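Local coordinates for protein Amy13K (Eubacterium rectale DSM 17629, PDB 6B3P) that binds maltoheptaose, and probably starch, through two family 26 carbohydrate-binding modules of a surface-anchored alpha-amylase from a human gut bacterium, at residues T46-L51 with V182-T187. Residues are numbered along the deposited sequence; the frame is centred on the assembly and turned at random.
Sequences TMHLTL and VTSTST. With FMT (formic acid), chain S.
The CA atoms of Thr46, on strand residues 46-50, and Ser186, in the irregular loop 182-187, lie 8.9 Å apart, as close as any CA pair of the two segments, and no main-chain bond joins them; side chains bridge the gap. His48 does most of the reaching. Its CG lies anti to the carbonyl carbon (chi1 -66°), and the imidazole leaves the strand edge-first toward the loop. NE2 and Ser186 OG share a short hydrogen bond of 2.7 Å in which either atom could be the donor, with the hydroxyl near the ring plane. At the same edge Ser184 OG sits 3.4 Å from His48 CE1, so the two serine oxygens flank that end of the imidazole. Ser184 OG has a task within the loop as well: it accepts from Ser186 N, an ST turn that ties together the two residues meeting the histidine. Thr187 OG1 tightens the loop further, accepting from Thr183 N and donating to Ser184 O. Thr46 adds only a loose touch of its CG2 on Ser186 OG, its hydroxyl being bonded to Thr38 and Asn6. A formic acid, probably from the crystallisation liquor, takes a nearly straight bond from His48 N to its O1 (2.7 Å, 176°), while its O2 approaches CD2 at the ring edge. An alanine in place of His48 would probably leave Ser186 OG without its partner on the strand and open a gap beside the two serine hydroxyls. Strand 44-50 of the first module's sheet thus meets the loop between strands 178-180 and 188-192, consistent with a polar contact between tandem family 26 starch-binding modules.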
# COMPACT_ATOMS: atom_id res chain seq x y z
N THR A 46 8.76 2.32 -6.36
CA THR A 46 8.22 1.41 -5.35
C THR A 46 7.43 0.28 -5.99
O THR A 46 6.68 0.49 -6.94
CB THR A 46 7.30 2.17 -4.36
OG1 THR A 46 8.06 3.18 -3.68
CG2 THR A 46 6.70 1.21 -3.34
N MET A 47 7.60 -0.93 -5.45
CA MET A 47 6.76 -2.07 -5.81
C MET A 47 6.26 -2.77 -4.55
O MET A 47 6.96 -2.81 -3.54
CB MET A 47 7.52 -3.06 -6.70
CG MET A 47 8.72 -3.74 -6.04
SD MET A 47 8.30 -5.25 -5.14
CE MET A 47 7.99 -6.39 -6.48
N HIS A 48 5.05 -3.29 -4.63
CA HIS A 48 4.47 -4.09 -3.56
C HIS A 48 4.24 -5.51 -4.06
O HIS A 48 4.03 -5.73 -5.25
CB HIS A 48 3.15 -3.48 -3.07
CG HIS A 48 3.31 -2.15 -2.42
ND1 HIS A 48 3.43 -2.00 -1.05
CD2 HIS A 48 3.39 -0.90 -2.94
CE1 HIS A 48 3.56 -0.72 -0.76
NE2 HIS A 48 3.54 -0.03 -1.88
N LEU A 49 4.27 -6.46 -3.13
CA LEU A 49 4.11 -7.86 -3.49
C LEU A 49 3.67 -8.68 -2.29
O LEU A 49 4.04 -8.38 -1.15
CB LEU A 49 5.41 -8.43 -4.06
CG LEU A 49 5.30 -9.72 -4.87
CD1 LEU A 49 4.66 -9.46 -6.23
CD2 LEU A 49 6.67 -10.37 -5.03
N THR A 50 2.87 -9.70 -2.56
CA THR A 50 2.57 -10.73 -1.58
C THR A 50 3.43 -11.93 -1.90
O THR A 50 3.42 -12.41 -3.03
CB THR A 50 1.08 -11.15 -1.60
OG1 THR A 50 0.25 -10.01 -1.32
CG2 THR A 50 0.81 -12.25 -0.56
N LEU A 51 4.20 -12.40 -0.93
CA LEU A 51 4.94 -13.63 -1.13
C LEU A 51 4.94 -14.57 0.07
O LEU A 51 4.62 -14.20 1.20
CB LEU A 51 6.39 -13.34 -1.54
CG LEU A 51 7.29 -12.39 -0.76
CD1 LEU A 51 7.91 -13.03 0.46
CD2 LEU A 51 8.38 -11.92 -1.70
N VAL A 182 -1.06 -1.39 9.05
CA VAL A 182 -0.08 -0.65 8.26
C VAL A 182 1.17 -1.50 8.11
O VAL A 182 1.90 -1.73 9.08
CB VAL A 182 0.26 0.72 8.92
CG1 VAL A 182 1.25 1.49 8.06
CG2 VAL A 182 -1.02 1.53 9.13
N THR A 183 1.42 -1.96 6.89
CA THR A 183 2.50 -2.90 6.61
C THR A 183 3.67 -2.24 5.88
O THR A 183 4.68 -2.88 5.61
CB THR A 183 2.00 -4.08 5.77
OG1 THR A 183 1.35 -3.59 4.59
CG2 THR A 183 1.01 -4.92 6.57
N SER A 184 3.53 -0.95 5.56
CA SER A 184 4.57 -0.22 4.86
C SER A 184 4.25 1.27 4.84
O SER A 184 3.19 1.69 5.29
CB SER A 184 4.73 -0.74 3.44
OG SER A 184 3.72 -0.21 2.59
N THR A 185 5.17 2.06 4.30
CA THR A 185 4.99 3.51 4.21
C THR A 185 3.97 3.90 3.13
O THR A 185 3.59 5.07 3.03
CB THR A 185 6.32 4.22 3.91
OG1 THR A 185 6.93 3.64 2.75
CG2 THR A 185 7.27 4.10 5.09
N SER A 186 3.55 2.93 2.33
CA SER A 186 2.56 3.19 1.27
C SER A 186 1.54 2.06 1.20
O SER A 186 1.32 1.46 0.15
CB SER A 186 3.26 3.36 -0.08
OG SER A 186 4.03 2.22 -0.40
N THR A 187 0.90 1.78 2.34
CA THR A 187 -0.11 0.73 2.42
C THR A 187 -1.38 1.15 1.68
O THR A 187 -1.85 2.27 1.84
CB THR A 187 -0.45 0.40 3.89
OG1 THR A 187 0.73 -0.01 4.58
CG2 THR A 187 -1.50 -0.71 3.97
C FMT S . 3.01 -1.91 -7.09
O1 FMT S . 3.72 -2.88 -6.92
O2 FMT S . 2.46 -1.35 -6.14